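Side-chain contacts in bacteriorhodopsin (Nanosalina sp., PDB 6EYU), which binds retinal and works as an inward proton pump, carrying protons across the membrane, presumably driven by light as in related microbial rhodopsins: residues P41-I46 / L88-F93; L32-K37 / Y216-M221. All coordinates share one frame; numbering follows the deposited sequence.

In the fold
From the N terminus the chain first reaches residues 32-37, near the end of helix 14-38, which open contact 2. A tight turn later, residues 41-46 at the start of helix 42-63 open contact 1. Contact 1 closes at 88-93, the last turns of helix 72-93, after 41 residues; contact 2 closes only at 216-221 on helix 198-230, after 178. The short loop thus lies wholly within the long one, and the two do not cross. The centres of the two contacts are about 10 Å apart. A probable hydrogen bond between Thr91 OG1 and Asp220 OD1 joins the two closing segments, and another, from Gln42 NE2 to Leu32 O, joins the two opening ones, so four helices are tied together here.

Contact 1 of 2, residues P41-I46 / L88-F93; sequences PQKFGI and LGLTAF. With MUN ([(2~{S})-2,3-bis(oxidanyl)propyl] (~{E})-undec-2-enoate), chain B; MUN ([(2~{S})-2,3-bis(oxidanyl)propyl] (~{E})-undec-2-enoate), chain O.
Lys43 lays its aliphatic part against Leu90, CD lying 3.7 Å from Leu90 CD1. From a CG set between the backbone N and the carbonyl carbon (chi1 57°), bends at chi3 and chi4 carry NZ to a water 3.0 Å away, to which it donates; that water in turn donates to Leu90 O, near the C-terminal end of helix 72-93. A lysine suits this margin: methylenes for the leucine and for the glycerol end (OAJ) of the chain O lipid, a charge for the water. Next, Phe44 points the edge of its ring at the backbone of the other helix. CE1 comes 3.6 Å from Thr91 N and CZ 3.8 Å from Leu90 C, both lying near the ring plane, while Leu90 CB sits above the plane, over the CE1–CZ rim. Thr91 OG1, 3.7 Å from Phe44 CE1, is hydrogen-bonded to Ala87 O in its own helix and to Asp220 OD1 on helix 198-230. Ile46 CD1 instead packs 3.8 Å from CAN of the chain B lipid, and its side chain on Ala106 of the second subunit. Running at 169° with axes 11.0 Å apart, the two segments belong to consecutive up-and-down transmembrane helices, characteristic of the seven-helix microbial rhodopsin fold.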
ATOM      1  N   PRO A  41       5.737 -17.512  17.686  1.00 74.24           N
ATOM      2  CA  PRO A  41       5.210 -16.170  17.893  1.00 66.07           C
ATOM      3  C   PRO A  41       3.948 -15.902  17.081  1.00 64.87           C
ATOM      4  O   PRO A  41       3.920 -16.154  15.876  1.00 64.72           O
ATOM      5  CB  PRO A  41       6.355 -15.275  17.424  1.00 67.65           C
ATOM      6  CG  PRO A  41       7.583 -16.067  17.715  1.00 73.05           C
ATOM      7  CD  PRO A  41       7.208 -17.522  17.605  1.00 75.56           C
ATOM      8  N   GLN A  42       2.960 -15.284  17.719  1.00 62.12           N
ATOM      9  CA  GLN A  42       1.637 -15.125  17.127  1.00 62.19           C
ATOM     10  C   GLN A  42       1.738 -14.486  15.746  1.00 58.45           C
ATOM     11  O   GLN A  42       0.900 -14.727  14.878  1.00 55.24           O
ATOM     12  CB  GLN A  42       0.754 -14.267  18.036  1.00 71.46           C
ATOM     13  CG  GLN A  42      -0.718 -14.270  17.657  1.00 72.73           C
ATOM     14  CD  GLN A  42      -1.323 -15.660  17.677  1.00 78.37           C
ATOM     15  OE1 GLN A  42      -1.089 -16.438  18.601  1.00 90.47           O
ATOM     16  NE2 GLN A  42      -2.144 -15.961  16.678  1.00 79.74           N
ATOM     17  N   LYS A  43       2.782 -13.688  15.543  1.00 61.13           N
ATOM     18  CA  LYS A  43       2.914 -12.904  14.320  1.00 61.51           C
ATOM     19  C   LYS A  43       2.973 -13.814  13.099  1.00 59.69           C
ATOM     20  O   LYS A  43       2.408 -13.500  12.052  1.00 67.22           O
ATOM     21  CB  LYS A  43       4.169 -12.028  14.379  1.00 66.03           C
ATOM     22  CG  LYS A  43       5.458 -12.798  14.619  1.00 72.78           C
ATOM     23  CD  LYS A  43       6.674 -11.983  14.207  1.00 77.77           C
ATOM     24  CE  LYS A  43       7.369 -11.368  15.412  1.00 83.87           C
ATOM     25  NZ  LYS A  43       8.633 -12.079  15.751  1.00 84.72           N
ATOM     26  N   PHE A  44       3.591 -14.980  13.265  1.00 57.03           N
ATOM     27  CA  PHE A  44       3.727 -15.933  12.171  1.00 56.53           C
ATOM     28  C   PHE A  44       2.361 -16.467  11.749  1.00 53.77           C
ATOM     29  O   PHE A  44       2.043 -16.505  10.560  1.00 54.14           O
ATOM     30  CB  PHE A  44       4.638 -17.091  12.585  1.00 57.04           C
ATOM     31  CG  PHE A  44       6.096 -16.731  12.615  1.00 54.29           C
ATOM     32  CD1 PHE A  44       6.780 -16.485  11.436  1.00 53.03           C
ATOM     33  CD2 PHE A  44       6.719 -16.437  13.817  1.00 55.79           C
ATOM     34  CE1 PHE A  44       8.090 -16.044  11.457  1.00 55.31           C
ATOM     35  CE2 PHE A  44       8.032 -16.004  13.844  1.00 55.62           C
ATOM     36  CZ  PHE A  44       8.721 -15.816  12.663  1.00 55.73           C
ATOM     37  N   GLY A  45       1.507 -16.724  12.734  1.00 55.37           N
ATOM     38  CA  GLY A  45       0.110 -17.049  12.473  1.00 53.31           C
ATOM     39  C   GLY A  45      -0.611 -15.942  11.728  1.00 54.09           C
ATOM     40  O   GLY A  45      -1.325 -16.199  10.759  1.00 50.77           O
ATOM     41  N   ILE A  46      -0.484 -14.715  12.226  1.00 55.85           N
ATOM     42  CA  ILE A  46      -1.106 -13.565  11.578  1.00 56.33           C
ATOM     43  C   ILE A  46      -0.746 -13.541  10.098  1.00 55.76           C
ATOM     44  O   ILE A  46      -1.622 -13.491   9.234  1.00 56.01           O
ATOM     45  CB  ILE A  46      -0.647 -12.239  12.211  1.00 59.17           C
ATOM     46  CG1 ILE A  46      -0.872 -12.259  13.724  1.00 60.87           C
ATOM     47  CG2 ILE A  46      -1.391 -11.070  11.583  1.00 64.12           C
ATOM     48  CD1 ILE A  46      -2.282 -12.630  14.127  1.00 66.02           C
ATOM     49  N   LEU A  88       9.486 -15.597   5.847  1.00 55.24           N
ATOM     50  CA  LEU A  88      10.856 -16.058   5.651  1.00 58.16           C
ATOM     51  C   LEU A  88      11.833 -15.149   6.390  1.00 60.54           C
ATOM     52  O   LEU A  88      12.639 -15.614   7.196  1.00 68.10           O
ATOM     53  CB  LEU A  88      11.193 -16.077   4.158  1.00 62.03           C
ATOM     54  CG  LEU A  88      12.207 -17.123   3.687  1.00 60.34           C
ATOM     55  CD1 LEU A  88      12.251 -18.315   4.631  1.00 62.46           C
ATOM     56  CD2 LEU A  88      11.874 -17.569   2.272  1.00 60.06           C
ATOM     57  N   GLY A  89      11.739 -13.851   6.124  1.00 55.65           N
ATOM     58  CA  GLY A  89      12.630 -12.875   6.742  1.00 57.38           C
ATOM     59  C   GLY A  89      12.581 -12.937   8.255  1.00 57.35           C
ATOM     60  O   GLY A  89      13.618 -12.944   8.920  1.00 58.93           O
ATOM     61  N   LEU A  90      11.371 -12.994   8.801  1.00 60.09           N
ATOM     62  CA  LEU A  90      11.179 -12.966  10.244  1.00 66.69           C
ATOM     63  C   LEU A  90      11.657 -14.265  10.877  1.00 64.61           C
ATOM     64  O   LEU A  90      12.268 -14.261  11.946  1.00 65.45           O
ATOM     65  CB  LEU A  90       9.705 -12.736  10.574  1.00 64.53           C
ATOM     66  CG  LEU A  90       9.230 -11.316  10.272  1.00 63.18           C
ATOM     67  CD1 LEU A  90       7.824 -11.081  10.801  1.00 64.03           C
ATOM     68  CD2 LEU A  90      10.209 -10.314  10.862  1.00 67.50           C
ATOM     69  N   THR A  91      11.423 -15.373  10.181  1.00 59.29           N
ATOM     70  CA  THR A  91      12.010 -16.651  10.557  1.00 60.29           C
ATOM     71  C   THR A  91      13.513 -16.507  10.766  1.00 57.86           C
ATOM     72  O   THR A  91      14.047 -16.900  11.803  1.00 57.20           O
ATOM     73  CB  THR A  91      11.760 -17.717   9.477  1.00 64.73           C
ATOM     74  OG1 THR A  91      10.361 -17.780   9.175  1.00 65.93           O
ATOM     75  CG2 THR A  91      12.237 -19.078   9.952  1.00 69.16           C
ATOM     76  N   ALA A  92      14.198 -15.985   9.753  1.00 59.78           N
ATOM     77  CA  ALA A  92      15.636 -15.766   9.834  1.00 60.52           C
ATOM     78  C   ALA A  92      15.975 -14.862  11.016  1.00 61.42           C
ATOM     79  O   ALA A  92      16.959 -15.089  11.719  1.00 66.13           O
ATOM     80  CB  ALA A  92      16.149 -15.155   8.539  1.00 61.52           C
ATOM     81  N   PHE A  93      15.172 -13.821  11.208  1.00 62.15           N
ATOM     82  CA  PHE A  93      15.427 -12.844  12.260  1.00 61.78           C
ATOM     83  C   PHE A  93      15.197 -13.464  13.633  1.00 60.29           C
ATOM     84  O   PHE A  93      15.661 -12.942  14.647  1.00 63.60           O
ATOM     85  CB  PHE A  93      14.522 -11.624  12.082  1.00 67.66           C
ATOM     86  CG  PHE A  93      14.954 -10.712  10.971  1.00 66.40           C
ATOM     87  CD1 PHE A  93      16.031 -11.043  10.167  1.00 64.50           C
ATOM     88  CD2 PHE A  93      14.300  -9.513  10.747  1.00 70.30           C
ATOM     89  CE1 PHE A  93      16.443 -10.202   9.152  1.00 71.35           C
ATOM     90  CE2 PHE A  93      14.706  -8.665   9.733  1.00 69.59           C
ATOM     91  CZ  PHE A  93      15.780  -9.009   8.936  1.00 69.68           C
TER
HETATM   92  CAR MUN B 311      -9.461 -12.149  13.074  1.00100.08           C
HETATM   93  CAQ MUN B 311      -8.242 -11.648  12.298  1.00 90.84           C
HETATM   94  CAP MUN B 311      -6.970 -12.111  13.007  1.00 86.51           C
HETATM   95  CAO MUN B 311      -7.202 -12.091  14.518  1.00 80.72           C
HETATM   96  CAN MUN B 311      -5.856 -12.009  15.235  1.00 77.04           C
HETATM   97  CAM MUN B 311      -5.717 -13.193  16.193  1.00 70.65           C
HETATM   98  CAK MUN B 311      -4.660 -12.864  17.247  1.00 67.60           C
HETATM   99  CAH MUN B 311      -5.242 -13.102  18.641  1.00 74.08           C
HETATM  100  CAF MUN B 311      -4.105 -13.408  19.617  1.00 77.93           C
HETATM  101  CAC MUN B 311      -3.930 -12.396  20.751  1.00 91.85           C
HETATM  102  CAA MUN B 311      -2.518 -12.302  21.331  1.00106.31           C
HETATM  103  OAD MUN B 311      -1.649 -13.106  20.996  1.00125.90           O
HETATM  104  OAB MUN B 311      -2.400 -11.474  22.403  1.00103.68           O
HETATM  105  CAE MUN B 311      -1.955 -12.230  23.533  1.00 92.17           C
HETATM  106  CAG MUN B 311      -3.164 -12.693  24.348  1.00102.33           C
HETATM  107  OAJ MUN B 311      -4.085 -13.373  23.490  1.00 95.80           O
HETATM  108  CAI MUN B 311      -2.700 -13.642  25.454  1.00100.63           C
HETATM  109  OAL MUN B 311      -1.494 -13.141  26.037  1.00114.21           O
HETATM  110  CAR MUN O 312      -2.771  -6.210   3.135  1.00 77.02           C
HETATM  111  CAQ MUN O 312      -3.607  -7.201   3.946  1.00 67.22           C
HETATM  112  CAP MUN O 312      -2.852  -7.563   5.225  1.00 65.99           C
HETATM  113  CAO MUN O 312      -1.362  -7.678   4.911  1.00 80.07           C
HETATM  114  CAN MUN O 312      -0.559  -7.322   6.160  1.00 77.74           C
HETATM  115  CAM MUN O 312      -1.404  -7.618   7.399  1.00 76.09           C
HETATM  116  CAK MUN O 312      -0.578  -8.455   8.372  1.00 81.55           C
HETATM  117  CAH MUN O 312       0.819  -7.845   8.476  1.00 80.06           C
HETATM  118  CAF MUN O 312       1.305  -7.918   9.924  1.00 73.42           C
HETATM  119  CAC MUN O 312       2.746  -8.401  10.091  1.00 76.60           C
HETATM  120  CAA MUN O 312       3.232  -8.533  11.534  1.00 93.80           C
HETATM  121  OAD MUN O 312       2.435  -8.619  12.468  1.00101.00           O
HETATM  122  OAB MUN O 312       4.583  -8.561  11.683  1.00 96.57           O
HETATM  123  CAE MUN O 312       5.012  -7.343  12.294  1.00103.00           C
HETATM  124  CAG MUN O 312       5.716  -7.660  13.614  1.00103.12           C
HETATM  125  OAJ MUN O 312       7.014  -8.195  13.346  1.00118.63           O
HETATM  126  CAI MUN O 312       5.851  -6.378  14.438  1.00 98.27           C
HETATM  127  OAL MUN O 312       6.764  -6.600  15.516  1.00104.23           O
HETATM  128  O   HOH W   1      11.206 -12.781  14.441  1.00 98.42           O

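Contact 2 of 2, residues L32-K37 / Y216-M221; sequences LYLPRK and YGFLDM. With MUN ([(2~{S})-2,3-bis(oxidanyl)propyl] (~{E})-undec-2-enoate), chain L.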
ATOM      1  N   LEU A  32      -4.069 -19.156  12.680  1.00 61.01           N
ATOM      2  CA  LEU A  32      -4.299 -18.262  13.809  1.00 59.63           C
ATOM      3  C   LEU A  32      -4.213 -19.026  15.126  1.00 60.58           C
ATOM      4  O   LEU A  32      -3.799 -18.478  16.147  1.00 57.21           O
ATOM      5  CB  LEU A  32      -5.669 -17.593  13.685  1.00 59.71           C
ATOM      6  CG  LEU A  32      -5.790 -16.576  12.549  1.00 62.35           C
ATOM      7  CD1 LEU A  32      -7.138 -15.872  12.594  1.00 63.13           C
ATOM      8  CD2 LEU A  32      -4.652 -15.570  12.618  1.00 61.55           C
ATOM      9  N   TYR A  33      -4.621 -20.290  15.097  1.00 66.48           N
ATOM     10  CA  TYR A  33      -4.691 -21.104  16.304  1.00 72.37           C
ATOM     11  C   TYR A  33      -3.332 -21.728  16.608  1.00 72.52           C
ATOM     12  O   TYR A  33      -2.977 -21.925  17.770  1.00 76.35           O
ATOM     13  CB  TYR A  33      -5.746 -22.201  16.138  1.00 84.26           C
ATOM     14  CG  TYR A  33      -5.536 -23.403  17.031  1.00107.96           C
ATOM     15  CD1 TYR A  33      -6.021 -23.408  18.334  1.00111.60           C
ATOM     16  CD2 TYR A  33      -5.088 -24.606  16.501  1.00119.81           C
ATOM     17  CE1 TYR A  33      -5.965 -24.548  19.113  1.00116.90           C
ATOM     18  CE2 TYR A  33      -5.027 -25.751  17.272  1.00110.83           C
ATOM     19  CZ  TYR A  33      -5.457 -25.714  18.581  1.00117.35           C
ATOM     20  OH  TYR A  33      -5.376 -26.844  19.360  1.00114.52           O
ATOM     21  N   LEU A  34      -2.542 -21.952  15.563  1.00 71.62           N
ATOM     22  CA  LEU A  34      -1.367 -22.809  15.668  1.00 72.19           C
ATOM     23  C   LEU A  34      -0.319 -22.200  16.593  1.00 68.44           C
ATOM     24  O   LEU A  34       0.394 -22.924  17.289  1.00 76.62           O
ATOM     25  CB  LEU A  34      -0.759 -23.055  14.285  1.00 74.90           C
ATOM     26  CG  LEU A  34      -0.781 -24.511  13.815  1.00 77.16           C
ATOM     27  CD1 LEU A  34      -0.777 -25.457  15.006  1.00 77.63           C
ATOM     28  CD2 LEU A  34      -1.990 -24.768  12.929  1.00 80.29           C
ATOM     29  N   PRO A  35      -0.187 -20.865  16.570  1.00 61.14           N
ATOM     30  CA  PRO A  35       0.907 -20.258  17.314  1.00 62.19           C
ATOM     31  C   PRO A  35       0.823 -20.503  18.818  1.00 66.94           C
ATOM     32  O   PRO A  35       1.848 -20.706  19.467  1.00 71.89           O
ATOM     33  CB  PRO A  35       0.752 -18.772  17.001  1.00 58.67           C
ATOM     34  CG  PRO A  35       0.177 -18.748  15.625  1.00 57.71           C
ATOM     35  CD  PRO A  35      -0.669 -19.987  15.488  1.00 58.19           C
ATOM     36  N   ARG A  36      -0.393 -20.533  19.355  1.00 74.50           N
ATOM     37  CA  ARG A  36      -0.586 -20.735  20.787  1.00 77.12           C
ATOM     38  C   ARG A  36      -0.295 -22.183  21.170  1.00 73.88           C
ATOM     39  O   ARG A  36       0.116 -22.464  22.295  1.00 71.34           O
ATOM     40  CB  ARG A  36      -2.016 -20.368  21.189  1.00 79.72           C
ATOM     41  N   LYS A  37      -0.380 -23.075  20.188  1.00 72.53           N
ATOM     42  CA  LYS A  37      -0.222 -24.503  20.436  1.00 73.54           C
ATOM     43  C   LYS A  37       1.241 -24.922  20.317  1.00 75.83           C
ATOM     44  O   LYS A  37       1.621 -26.009  20.753  1.00 76.44           O
ATOM     45  CB  LYS A  37      -1.074 -25.309  19.454  1.00 69.80           C
ATOM     46  N   TYR A 216       2.955 -24.018   3.088  1.00 58.30           N
ATOM     47  CA  TYR A 216       4.136 -23.298   3.548  1.00 56.42           C
ATOM     48  C   TYR A 216       3.918 -22.753   4.956  1.00 54.42           C
ATOM     49  O   TYR A 216       4.823 -22.781   5.789  1.00 59.94           O
ATOM     50  CB  TYR A 216       4.461 -22.150   2.590  1.00 59.67           C
ATOM     51  CG  TYR A 216       5.385 -21.104   3.170  1.00 57.22           C
ATOM     52  CD1 TYR A 216       6.723 -21.393   3.406  1.00 59.35           C
ATOM     53  CD2 TYR A 216       4.976 -19.781   3.284  1.00 57.02           C
ATOM     54  CE1 TYR A 216       7.604 -20.415   3.828  1.00 62.98           C
ATOM     55  CE2 TYR A 216       5.849 -18.795   3.702  1.00 60.32           C
ATOM     56  CZ  TYR A 216       7.160 -19.118   3.977  1.00 61.03           C
ATOM     57  OH  TYR A 216       8.028 -18.143   4.412  1.00 65.77           O
ATOM     58  N   GLY A 217       2.695 -22.310   5.229  1.00 53.97           N
ATOM     59  CA  GLY A 217       2.352 -21.766   6.537  1.00 57.28           C
ATOM     60  C   GLY A 217       2.563 -22.776   7.649  1.00 57.88           C
ATOM     61  O   GLY A 217       3.124 -22.451   8.695  1.00 63.62           O
ATOM     62  N   PHE A 218       2.095 -24.000   7.428  1.00 57.65           N
ATOM     63  CA  PHE A 218       2.342 -25.093   8.361  1.00 62.47           C
ATOM     64  C   PHE A 218       3.835 -25.387   8.453  1.00 61.53           C
ATOM     65  O   PHE A 218       4.427 -25.313   9.530  1.00 60.67           O
ATOM     66  CB  PHE A 218       1.592 -26.350   7.915  1.00 64.65           C
ATOM     67  CG  PHE A 218       0.102 -26.255   8.075  1.00 65.68           C
ATOM     68  CD1 PHE A 218      -0.464 -26.152   9.335  1.00 69.05           C
ATOM     69  CD2 PHE A 218      -0.720 -26.146   6.966  1.00 65.20           C
ATOM     70  CE1 PHE A 218      -1.829 -25.999   9.487  1.00 67.46           C
ATOM     71  CE2 PHE A 218      -2.086 -25.987   7.111  1.00 65.65           C
ATOM     72  CZ  PHE A 218      -2.641 -25.913   8.374  1.00 67.45           C
ATOM     73  N   LEU A 219       4.459 -25.578   7.296  1.00 60.00           N
ATOM     74  CA  LEU A 219       5.872 -25.929   7.227  1.00 61.94           C
ATOM     75  C   LEU A 219       6.708 -24.949   8.045  1.00 61.23           C
ATOM     76  O   LEU A 219       7.595 -25.351   8.796  1.00 63.39           O
ATOM     77  CB  LEU A 219       6.339 -25.920   5.770  1.00 65.60           C
ATOM     78  CG  LEU A 219       7.464 -26.887   5.392  1.00 65.74           C
ATOM     79  CD1 LEU A 219       8.669 -26.117   4.876  1.00 74.25           C
ATOM     80  CD2 LEU A 219       7.851 -27.773   6.567  1.00 67.66           C
ATOM     81  N   ASP A 220       6.378 -23.667   7.936  1.00 58.30           N
ATOM     82  CA  ASP A 220       7.174 -22.612   8.553  1.00 60.48           C
ATOM     83  C   ASP A 220       7.064 -22.678  10.072  1.00 58.72           C
ATOM     84  O   ASP A 220       8.065 -22.589  10.782  1.00 58.37           O
ATOM     85  CB  ASP A 220       6.711 -21.241   8.057  1.00 63.00           C
ATOM     86  CG  ASP A 220       7.418 -20.098   8.758  1.00 65.54           C
ATOM     87  OD1 ASP A 220       8.656 -20.166   8.907  1.00 65.61           O
ATOM     88  OD2 ASP A 220       6.749 -19.094   9.083  1.00 62.46           O
ATOM     89  N   MET A 221       5.844 -22.873  10.562  1.00 66.19           N
ATOM     90  CA  MET A 221       5.562 -22.739  11.986  1.00 71.39           C
ATOM     91  C   MET A 221       6.002 -23.991  12.736  1.00 67.61           C
ATOM     92  O   MET A 221       6.491 -23.907  13.865  1.00 68.48           O
ATOM     93  CB  MET A 221       4.069 -22.493  12.207  1.00 68.64           C
ATOM     94  CG  MET A 221       3.607 -21.106  11.794  1.00 65.58           C
ATOM     95  SD  MET A 221       2.043 -20.632  12.553  1.00 68.16           S
ATOM     96  CE  MET A 221       0.988 -20.527  11.109  1.00 65.87           C
TER
HETATM   97  CAR MUN L 309      -5.678 -27.764   4.205  1.00106.78           C
HETATM   98  CAQ MUN L 309      -4.519 -28.525   4.850  1.00116.15           C
HETATM   99  CAP MUN L 309      -3.273 -28.391   3.975  1.00111.13           C
HETATM  100  CAO MUN L 309      -2.331 -29.565   4.248  1.00106.11           C
HETATM  101  CAN MUN L 309      -0.905 -29.044   4.418  1.00 94.18           C
HETATM  102  CAM MUN L 309      -0.406 -29.382   5.824  1.00 96.51           C
HETATM  103  CAK MUN L 309       0.869 -30.221   5.725  1.00 96.97           C
HETATM  104  CAH MUN L 309       2.085 -29.309   5.903  1.00 90.84           C
HETATM  105  CAF MUN L 309       3.251 -30.108   6.490  1.00 77.12           C
HETATM  106  CAC MUN L 309       3.663 -29.715   7.911  1.00 86.16           C
HETATM  107  CAA MUN L 309       4.890 -30.449   8.460  1.00100.83           C
HETATM  108  OAD MUN L 309       5.197 -31.564   8.040  1.00124.32           O
HETATM  109  OAB MUN L 309       5.469 -29.864   9.543  1.00115.85           O
HETATM  110  CAE MUN L 309       6.089 -30.867  10.352  1.00116.41           C
HETATM  111  CAG MUN L 309       7.604 -30.829  10.145  1.00111.62           C
HETATM  112  OAJ MUN L 309       8.009 -29.494   9.830  1.00120.58           O
HETATM  113  CAI MUN L 309       8.305 -31.285  11.425  1.00104.00           C
HETATM  114  OAL MUN L 309       7.725 -30.621  12.550  1.00 94.60           O
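Leu34 and Phe218 meet at about a right angle, a methyl of the leucine pressed to the rim of the ring. CD2 of Leu34 sits 3.7 Å from CE1 of Phe218, close to the ring plane, so the contact is made at the edge. Phe218 reaches this place with CG anti to its carbonyl carbon (chi1 -71°), which swings the ring across to the neighbouring helix. At the far side of the ring the lipid of chain L comes in obliquely, its CAM 3.4 Å from Phe218 CD2, and CAH of the same acyl chain lies 3.6 Å from Phe218 CB. The ring is therefore a wedge between a protein methyl and a lipid tail, with Phe31 meeting it at about 60° between planes, and a broad apolar aromatic fits all three. Replacing Phe218 by an alanine would probably leave Leu34 CD2 and the lipid's CAM without the ring between them, though the CB contact would remain.

The two helices are the first and the last of the seven-helix rhodopsin bundle; since seven is odd, both cross the membrane in the same sense, and these segments run nearly parallel (13°), their axes 11.0 Å apart. The side-chain contacts between them are all apolar.

Beside the ring, Met221 points its CB toward helix 14-38, and its sulfur approaches Pro35 obliquely, SD lying 4.0 Å from Pro35 CD. The same sulfur is 4.1 Å from Leu34 CB, so it touches both residues; a flexible, polarisable thioether adapts well to such an uneven surface. Pro35 has no N-H to give to the preceding turn, and the helix kinks there. Asp220 lies on another side of its helix, where OD2 is hydrogen-bonded to His48 NE2.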